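Local coordinates for protein lactococcal phage P2 ORF15 (Lactococcus phage p2, PDB 2WZP) that probably serves as the distal tail protein (Dit) of the phage, a structural component of the baseplate at the tail tip, at residues E222-L235 against N311-D324. Numbering follows the deposited sequence.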
ATOM      1  N   GLU M 222      42.051  28.679   4.960  1.00 41.25           N
ATOM      2  CA  GLU M 222      40.874  27.795   5.014  1.00 40.37           C
ATOM      3  C   GLU M 222      39.856  28.178   6.069  1.00 44.14           C
ATOM      4  O   GLU M 222      40.145  28.984   6.954  1.00 44.12           O
ATOM      5  CB  GLU M 222      41.328  26.345   5.276  1.00 41.97           C
ATOM      6  CG  GLU M 222      42.507  25.874   4.426  1.00 58.62           C
ATOM      7  CD  GLU M 222      42.234  25.253   3.063  1.00 91.49           C
ATOM      8  OE1 GLU M 222      41.242  25.631   2.394  1.00 75.14           O
ATOM      9  OE2 GLU M 222      43.020  24.358   2.665  1.00 95.60           O
ATOM     10  N   GLU M 223      38.650  27.548   6.000  1.00 40.81           N
ATOM     11  CA  GLU M 223      37.577  27.707   6.990  1.00 39.24           C
ATOM     12  C   GLU M 223      37.944  26.919   8.257  1.00 38.58           C
ATOM     13  O   GLU M 223      38.556  25.840   8.164  1.00 35.14           O
ATOM     14  CB  GLU M 223      36.285  27.130   6.449  1.00 41.05           C
ATOM     15  CG  GLU M 223      35.339  28.171   5.915  1.00 60.81           C
ATOM     16  CD  GLU M 223      33.980  27.565   5.637  1.00 88.88           C
ATOM     17  OE1 GLU M 223      33.821  26.949   4.561  1.00 94.94           O
ATOM     18  OE2 GLU M 223      33.101  27.644   6.524  1.00 80.33           O
ATOM     19  N   ILE M 224      37.551  27.440   9.434  1.00 33.17           N
ATOM     20  CA  ILE M 224      37.769  26.803  10.734  1.00 30.80           C
ATOM     21  C   ILE M 224      36.438  26.843  11.501  1.00 35.33           C
ATOM     22  O   ILE M 224      35.539  27.608  11.140  1.00 36.52           O
ATOM     23  CB  ILE M 224      38.950  27.479  11.538  1.00 32.95           C
ATOM     24  CG1 ILE M 224      38.576  28.877  12.091  1.00 33.12           C
ATOM     25  CG2 ILE M 224      40.273  27.510  10.749  1.00 30.32           C
ATOM     26  CD1 ILE M 224      39.298  29.269  13.306  1.00 35.70           C
ATOM     27  N   PHE M 225      36.310  26.030  12.558  1.00 29.53           N
ATOM     28  CA  PHE M 225      35.153  26.040  13.439  1.00 26.71           C
ATOM     29  C   PHE M 225      35.460  26.981  14.563  1.00 29.85           C
ATOM     30  O   PHE M 225      34.633  27.815  14.936  1.00 29.57           O
ATOM     31  CB  PHE M 225      34.880  24.637  13.995  1.00 27.86           C
ATOM     32  CG  PHE M 225      34.003  23.790  13.111  1.00 28.98           C
ATOM     33  CD1 PHE M 225      32.637  24.048  13.005  1.00 32.39           C
ATOM     34  CD2 PHE M 225      34.530  22.718  12.404  1.00 29.62           C
ATOM     35  CE1 PHE M 225      31.831  23.295  12.160  1.00 32.22           C
ATOM     36  CE2 PHE M 225      33.713  21.943  11.587  1.00 31.90           C
ATOM     37  CZ  PHE M 225      32.375  22.250  11.455  1.00 30.62           C
ATOM     38  N   SER M 226      36.675  26.842  15.092  1.00 26.71           N
ATOM     39  CA  SER M 226      37.201  27.569  16.239  1.00 26.82           C
ATOM     40  C   SER M 226      38.659  27.180  16.432  1.00 30.76           C
ATOM     41  O   SER M 226      39.205  26.317  15.736  1.00 30.17           O
ATOM     42  CB  SER M 226      36.417  27.167  17.498  1.00 29.32           C
ATOM     43  OG  SER M 226      36.441  25.771  17.741  1.00 27.17           O
ATOM     44  N   PHE M 227      39.276  27.788  17.415  1.00 27.76           N
ATOM     45  CA  PHE M 227      40.642  27.456  17.754  1.00 27.36           C
ATOM     46  C   PHE M 227      40.789  27.558  19.249  1.00 34.40           C
ATOM     47  O   PHE M 227      39.963  28.163  19.951  1.00 32.67           O
ATOM     48  CB  PHE M 227      41.671  28.344  16.997  1.00 27.52           C
ATOM     49  CG  PHE M 227      41.504  29.822  17.248  1.00 27.23           C
ATOM     50  CD1 PHE M 227      40.656  30.589  16.450  1.00 29.84           C
ATOM     51  CD2 PHE M 227      42.129  30.433  18.322  1.00 26.92           C
ATOM     52  CE1 PHE M 227      40.466  31.941  16.710  1.00 30.19           C
ATOM     53  CE2 PHE M 227      41.933  31.782  18.586  1.00 29.62           C
ATOM     54  CZ  PHE M 227      41.128  32.533  17.762  1.00 28.14           C
ATOM     55  N   MET M 228      41.877  26.995  19.713  1.00 35.29           N
ATOM     56  CA  MET M 228      42.295  26.997  21.090  1.00 37.11           C
ATOM     57  C   MET M 228      43.812  27.289  21.105  1.00 39.58           C
ATOM     58  O   MET M 228      44.550  26.843  20.219  1.00 38.15           O
ATOM     59  CB  MET M 228      41.963  25.647  21.674  1.00 41.06           C
ATOM     60  CG  MET M 228      42.223  25.560  23.103  1.00 47.65           C
ATOM     61  SD  MET M 228      43.633  24.506  23.299  1.00 54.88           S
ATOM     62  CE  MET M 228      43.677  24.456  25.031  1.00 51.93           C
ATOM     63  N   GLY M 229      44.253  28.082  22.065  1.00 35.52           N
ATOM     64  CA  GLY M 229      45.662  28.442  22.142  1.00 34.32           C
ATOM     65  C   GLY M 229      46.179  28.769  23.516  1.00 36.36           C
ATOM     66  O   GLY M 229      45.403  29.121  24.415  1.00 34.72           O
ATOM     67  N   ILE M 230      47.510  28.627  23.665  1.00 32.93           N
ATOM     68  CA  ILE M 230      48.313  28.945  24.856  1.00 31.99           C
ATOM     69  C   ILE M 230      49.207  30.068  24.412  1.00 34.93           C
ATOM     70  O   ILE M 230      50.000  29.880  23.498  1.00 35.50           O
ATOM     71  CB  ILE M 230      49.104  27.733  25.410  1.00 34.54           C
ATOM     72  CG1 ILE M 230      48.120  26.621  25.839  1.00 34.05           C
ATOM     73  CG2 ILE M 230      50.055  28.145  26.551  1.00 33.51           C
ATOM     74  CD1 ILE M 230      48.138  26.198  27.282  1.00 35.31           C
ATOM     75  N   LEU M 231      49.002  31.256  25.001  1.00 29.13           N
ATOM     76  CA  LEU M 231      49.704  32.492  24.688  1.00 26.18           C
ATOM     77  C   LEU M 231      50.726  32.780  25.769  1.00 30.21           C
ATOM     78  O   LEU M 231      50.401  32.703  26.953  1.00 29.37           O
ATOM     79  CB  LEU M 231      48.709  33.675  24.567  1.00 25.08           C
ATOM     80  CG  LEU M 231      47.357  33.463  23.818  1.00 27.59           C
ATOM     81  CD1 LEU M 231      46.510  34.721  23.863  1.00 25.12           C
ATOM     82  CD2 LEU M 231      47.559  33.082  22.378  1.00 30.28           C
ATOM     83  N   TYR M 232      51.981  33.096  25.365  1.00 28.12           N
ATOM     84  CA  TYR M 232      53.058  33.447  26.298  1.00 27.85           C
ATOM     85  C   TYR M 232      53.395  34.950  26.179  1.00 32.75           C
ATOM     86  O   TYR M 232      54.126  35.353  25.258  1.00 31.69           O
ATOM     87  CB  TYR M 232      54.302  32.539  26.126  1.00 27.46           C
ATOM     88  CG  TYR M 232      54.043  31.073  26.425  1.00 27.22           C
ATOM     89  CD1 TYR M 232      54.115  30.582  27.726  1.00 28.50           C
ATOM     90  CD2 TYR M 232      53.719  30.178  25.407  1.00 27.72           C
ATOM     91  CE1 TYR M 232      53.898  29.233  28.006  1.00 26.62           C
ATOM     92  CE2 TYR M 232      53.494  28.828  25.674  1.00 28.37           C
ATOM     93  CZ  TYR M 232      53.611  28.357  26.974  1.00 35.72           C
ATOM     94  OH  TYR M 232      53.374  27.037  27.261  1.00 38.11           O
ATOM     95  N   PRO M 233      52.850  35.796  27.097  1.00 31.39           N
ATOM     96  CA  PRO M 233      53.149  37.250  27.030  1.00 31.70           C
ATOM     97  C   PRO M 233      54.633  37.595  27.170  1.00 37.93           C
ATOM     98  O   PRO M 233      55.401  36.837  27.766  1.00 37.89           O
ATOM     99  CB  PRO M 233      52.293  37.866  28.143  1.00 33.27           C
ATOM    100  CG  PRO M 233      51.331  36.773  28.587  1.00 37.28           C
ATOM    101  CD  PRO M 233      51.959  35.466  28.237  1.00 32.97           C
ATOM    102  N   LYS M 234      55.045  38.704  26.552  1.00 36.31           N
ATOM    103  CA  LYS M 234      56.441  39.133  26.548  1.00 36.26           C
ATOM    104  C   LYS M 234      56.732  40.189  27.603  1.00 42.76           C
ATOM    105  O   LYS M 234      57.465  39.906  28.550  1.00 43.72           O
ATOM    106  CB  LYS M 234      56.868  39.600  25.134  1.00 38.27           C
ATOM    107  CG  LYS M 234      58.371  39.647  24.906  1.00 45.63           C
ATOM    108  CD  LYS M 234      58.703  39.809  23.444  1.00 58.18           C
ATOM    109  CE  LYS M 234      60.119  39.384  23.116  1.00 68.35           C
ATOM    110  NZ  LYS M 234      60.148  38.398  21.981  1.00 75.27           N
ATOM    111  N   LEU M 235      56.251  41.427  27.387  1.00 40.76           N
ATOM    112  CA  LEU M 235      56.486  42.565  28.265  1.00 41.01           C
ATOM    113  C   LEU M 235      55.411  42.732  29.320  1.00 47.84           C
ATOM    114  O   LEU M 235      54.210  42.592  29.037  1.00 47.53           O
ATOM    115  CB  LEU M 235      56.636  43.868  27.456  1.00 40.91           C
ATOM    116  CG  LEU M 235      57.710  43.908  26.365  1.00 44.87           C
ATOM    117  CD1 LEU M 235      57.602  45.172  25.554  1.00 44.30           C
ATOM    118  CD2 LEU M 235      59.101  43.743  26.951  1.00 46.59           C
ATOM    119  N   ASN M 311      52.309  41.300  21.702  1.00 30.30           N
ATOM    120  CA  ASN M 311      53.170  41.220  22.870  1.00 29.33           C
ATOM    121  C   ASN M 311      53.317  39.791  23.388  1.00 33.97           C
ATOM    122  O   ASN M 311      53.222  39.549  24.586  1.00 34.58           O
ATOM    123  CB  ASN M 311      52.705  42.214  23.947  1.00 26.17           C
ATOM    124  CG  ASN M 311      53.561  42.257  25.156  1.00 41.14           C
ATOM    125  OD1 ASN M 311      54.768  42.048  25.081  1.00 39.59           O
ATOM    126  ND2 ASN M 311      52.943  42.456  26.305  1.00 30.84           N
ATOM    127  N   LEU M 312      53.571  38.838  22.472  1.00 29.40           N
ATOM    128  CA  LEU M 312      53.768  37.436  22.854  1.00 27.30           C
ATOM    129  C   LEU M 312      55.103  36.981  22.363  1.00 32.94           C
ATOM    130  O   LEU M 312      55.515  37.345  21.251  1.00 33.27           O
ATOM    131  CB  LEU M 312      52.689  36.480  22.291  1.00 25.79           C
ATOM    132  CG  LEU M 312      51.207  36.805  22.515  1.00 28.11           C
ATOM    133  CD1 LEU M 312      50.338  35.767  21.839  1.00 26.75           C
ATOM    134  CD2 LEU M 312      50.866  36.861  24.009  1.00 29.72           C
ATOM    135  N   SER M 313      55.767  36.134  23.157  1.00 28.76           N
ATOM    136  CA  SER M 313      57.024  35.569  22.726  1.00 27.57           C
ATOM    137  C   SER M 313      56.752  34.329  21.868  1.00 34.01           C
ATOM    138  O   SER M 313      57.507  34.024  20.956  1.00 34.10           O
ATOM    139  CB  SER M 313      57.894  35.235  23.927  1.00 29.05           C
ATOM    140  OG  SER M 313      57.236  34.338  24.802  1.00 43.36           O
ATOM    141  N   LYS M 314      55.651  33.631  22.156  1.00 33.67           N
ATOM    142  CA  LYS M 314      55.230  32.381  21.535  1.00 33.30           C
ATOM    143  C   LYS M 314      53.725  32.192  21.764  1.00 35.29           C
ATOM    144  O   LYS M 314      53.161  32.751  22.714  1.00 33.65           O
ATOM    145  CB  LYS M 314      56.005  31.224  22.219  1.00 36.15           C
ATOM    146  CG  LYS M 314      56.023  29.884  21.480  1.00 42.82           C
ATOM    147  CD  LYS M 314      56.684  28.791  22.325  1.00 43.45           C
ATOM    148  CE  LYS M 314      57.400  27.757  21.487  1.00 60.55           C
ATOM    149  NZ  LYS M 314      57.798  26.556  22.277  1.00 78.33           N
ATOM    150  N   ALA M 315      53.097  31.384  20.901  1.00 31.91           N
ATOM    151  CA  ALA M 315      51.697  30.957  20.964  1.00 31.37           C
ATOM    152  C   ALA M 315      51.616  29.557  20.375  1.00 35.78           C
ATOM    153  O   ALA M 315      52.253  29.269  19.357  1.00 36.37           O
ATOM    154  CB  ALA M 315      50.796  31.905  20.185  1.00 31.85           C
ATOM    155  N   GLU M 316      50.871  28.671  21.032  1.00 32.04           N
ATOM    156  CA  GLU M 316      50.675  27.297  20.587  1.00 30.70           C
ATOM    157  C   GLU M 316      49.185  27.138  20.388  1.00 33.12           C
ATOM    158  O   GLU M 316      48.414  27.297  21.330  1.00 31.46           O
ATOM    159  CB  GLU M 316      51.202  26.307  21.637  1.00 31.43           C
ATOM    160  CG  GLU M 316      52.710  26.353  21.798  1.00 37.69           C
ATOM    161  CD  GLU M 316      53.515  25.305  21.058  1.00 46.91           C
ATOM    162  OE1 GLU M 316      54.620  24.961  21.534  1.00 57.50           O
ATOM    163  OE2 GLU M 316      53.038  24.820  20.009  1.00 38.53           O
ATOM    164  N   PHE M 317      48.795  26.870  19.147  1.00 29.54           N
ATOM    165  CA  PHE M 317      47.405  26.693  18.733  1.00 27.24           C
ATOM    166  C   PHE M 317      47.034  25.247  18.405  1.00 32.31           C
ATOM    167  O   PHE M 317      47.873  24.458  17.954  1.00 33.41           O
ATOM    168  CB  PHE M 317      47.122  27.595  17.517  1.00 26.88           C
ATOM    169  CG  PHE M 317      46.654  29.002  17.809  1.00 26.38           C
ATOM    170  CD1 PHE M 317      45.633  29.577  17.067  1.00 27.80           C
ATOM    171  CD2 PHE M 317      47.242  29.756  18.820  1.00 28.19           C
ATOM    172  CE1 PHE M 317      45.219  30.880  17.314  1.00 28.14           C
ATOM    173  CE2 PHE M 317      46.799  31.046  19.096  1.00 30.03           C
ATOM    174  CZ  PHE M 317      45.779  31.591  18.350  1.00 28.23           C
ATOM    175  N   LYS M 318      45.757  24.924  18.619  1.00 28.68           N
ATOM    176  CA  LYS M 318      45.076  23.686  18.231  1.00 27.72           C
ATOM    177  C   LYS M 318      43.827  24.173  17.522  1.00 30.68           C
ATOM    178  O   LYS M 318      42.906  24.688  18.161  1.00 29.76           O
ATOM    179  CB  LYS M 318      44.745  22.797  19.428  1.00 29.15           C
ATOM    180  CG  LYS M 318      44.315  21.398  19.027  1.00 27.51           C
ATOM    181  CD  LYS M 318      43.865  20.607  20.234  1.00 25.56           C
ATOM    182  CE  LYS M 318      43.582  19.195  19.830  1.00 29.94           C
ATOM    183  NZ  LYS M 318      43.137  18.356  20.962  1.00 42.18           N
ATOM    184  N   ILE M 319      43.882  24.167  16.195  1.00 28.00           N
ATOM    185  CA  ILE M 319      42.817  24.676  15.332  1.00 26.99           C
ATOM    186  C   ILE M 319      41.886  23.587  14.926  1.00 30.62           C
ATOM    187  O   ILE M 319      42.332  22.499  14.568  1.00 30.46           O
ATOM    188  CB  ILE M 319      43.435  25.409  14.135  1.00 29.74           C
ATOM    189  CG1 ILE M 319      44.277  26.612  14.623  1.00 29.97           C
ATOM    190  CG2 ILE M 319      42.376  25.844  13.140  1.00 29.40           C
ATOM    191  CD1 ILE M 319      45.580  26.642  14.129  1.00 31.17           C
ATOM    192  N   LYS M 320      40.573  23.880  15.005  1.00 27.26           N
ATOM    193  CA  LYS M 320      39.534  22.952  14.620  1.00 25.64           C
ATOM    194  C   LYS M 320      39.154  23.327  13.201  1.00 30.39           C
ATOM    195  O   LYS M 320      38.355  24.244  12.986  1.00 29.39           O
ATOM    196  CB  LYS M 320      38.350  23.002  15.596  1.00 26.14           C
ATOM    197  CG  LYS M 320      37.569  21.713  15.598  1.00 33.13           C
ATOM    198  CD  LYS M 320      36.208  21.866  16.257  1.00 45.98           C
ATOM    199  CE  LYS M 320      36.027  21.094  17.544  1.00 44.09           C
ATOM    200  NZ  LYS M 320      34.696  21.379  18.119  1.00 59.34           N
ATOM    201  N   ARG M 321      39.793  22.653  12.219  1.00 27.76           N
ATOM    202  CA  ARG M 321      39.567  22.879  10.779  1.00 27.43           C
ATOM    203  C   ARG M 321      38.169  22.432  10.371  1.00 29.86           C
ATOM    204  O   ARG M 321      37.636  21.548  11.006  1.00 29.53           O
ATOM    205  CB  ARG M 321      40.647  22.183   9.952  1.00 28.57           C
ATOM    206  CG  ARG M 321      42.052  22.689  10.284  1.00 25.92           C
ATOM    207  CD  ARG M 321      43.120  22.198   9.358  1.00 41.42           C
ATOM    208  NE  ARG M 321      42.907  22.497   7.952  1.00 71.21           N
ATOM    209  CZ  ARG M 321      43.815  23.055   7.165  1.00 95.17           C
ATOM    210  NH1 ARG M 321      43.551  23.260   5.882  1.00 92.55           N
ATOM    211  NH2 ARG M 321      45.011  23.383   7.643  1.00 73.45           N
ATOM    212  N   LYS M 322      37.558  23.056   9.360  1.00 26.14           N
ATOM    213  CA  LYS M 322      36.162  22.830   8.973  1.00 24.86           C
ATOM    214  C   LYS M 322      35.996  22.357   7.537  1.00 31.01           C
ATOM    215  O   LYS M 322      36.673  22.858   6.643  1.00 31.08           O
ATOM    216  CB  LYS M 322      35.386  24.151   9.210  1.00 27.35           C
ATOM    217  CG  LYS M 322      33.904  24.216   8.784  1.00 34.13           C
ATOM    218  CD  LYS M 322      33.295  25.516   9.241  1.00 42.38           C
ATOM    219  CE  LYS M 322      31.802  25.555   9.222  1.00 52.04           C
ATOM    220  NZ  LYS M 322      31.297  26.146   7.977  1.00 65.33           N
ATOM    221  N   ALA M 323      35.042  21.431   7.314  1.00 29.27           N
ATOM    222  CA  ALA M 323      34.630  20.912   6.018  1.00 29.61           C
ATOM    223  C   ALA M 323      33.165  20.567   6.158  1.00 35.34           C
ATOM    224  O   ALA M 323      32.844  19.671   6.925  1.00 36.46           O
ATOM    225  CB  ALA M 323      35.438  19.681   5.662  1.00 30.29           C
ATOM    226  N   ASP M 324      32.267  21.285   5.477  1.00 31.50           N
ATOM    227  CA  ASP M 324      30.821  21.023   5.609  1.00 31.99           C
ATOM    228  C   ASP M 324      30.422  19.673   4.982  1.00 32.84           C
ATOM    229  O   ASP M 324      29.440  19.044   5.413  1.00 32.41           O
ATOM    230  CB  ASP M 324      29.979  22.164   4.966  1.00 35.09           C
ATOM    231  CG  ASP M 324      30.194  23.562   5.505  1.00 51.23           C
ATOM    232  OD1 ASP M 324      30.075  24.519   4.712  1.00 55.01           O
ATOM    233  OD2 ASP M 324      30.393  23.702   6.740  1.00 54.75           O
TER
HETATM  234  O   HOH W   1      33.440  23.890   4.289  1.00 33.40           O
HETATM  235  O   HOH W   2      30.161  27.773   5.206  1.00 55.15           O
HETATM  236  O   HOH W   3      33.784  24.358  17.655  1.00 34.78           O
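Strand 226-233 pairs antiparallel with strand 314-322, their axes 4.5 Å apart, through backbone bonds such as Ile230 N to Glu316 O and Glu316 N to Ile230 O. On the face shared with Ile319 and Leu231, the Phe227 and Phe317 rings are almost parallel (10° between planes) but displaced, with little overlap. Phe227 CD2 meets Phe317 CE1 obliquely. Leu231 CD2 reaches the edge of the Phe317 ring. The two strands are neighbours inside an antiparallel sheet of the Dit C-terminal domain, between strands 165-173 and 265-269. Val242 of strand 240-246 touches both Leu231 and Leu312. At one end, Lys322 CG makes a CH-pi contact over one face of the Phe225 ring, 3.8 Å from the centroid. Lys322 NZ then bridges two carboxylates, Glu223 OE2 at 2.8 Å and Asp324 OD2 at 2.9 Å. One water joins the two carboxylates; another links Glu223 OE1 to the Asp324 backbone N. Ile76 of a second copy of the protein packs on Phe225 and Lys322. At the other end, the Asn311 amide pairs with the Leu235 backbone: Asn311 OD1 accepts from Leu235 N (2.8 Å), and Asn311 ND2 donates to Leu235 O (3.0 Å), each bond in the plane of its acceptor carbonyl, on a lone pair.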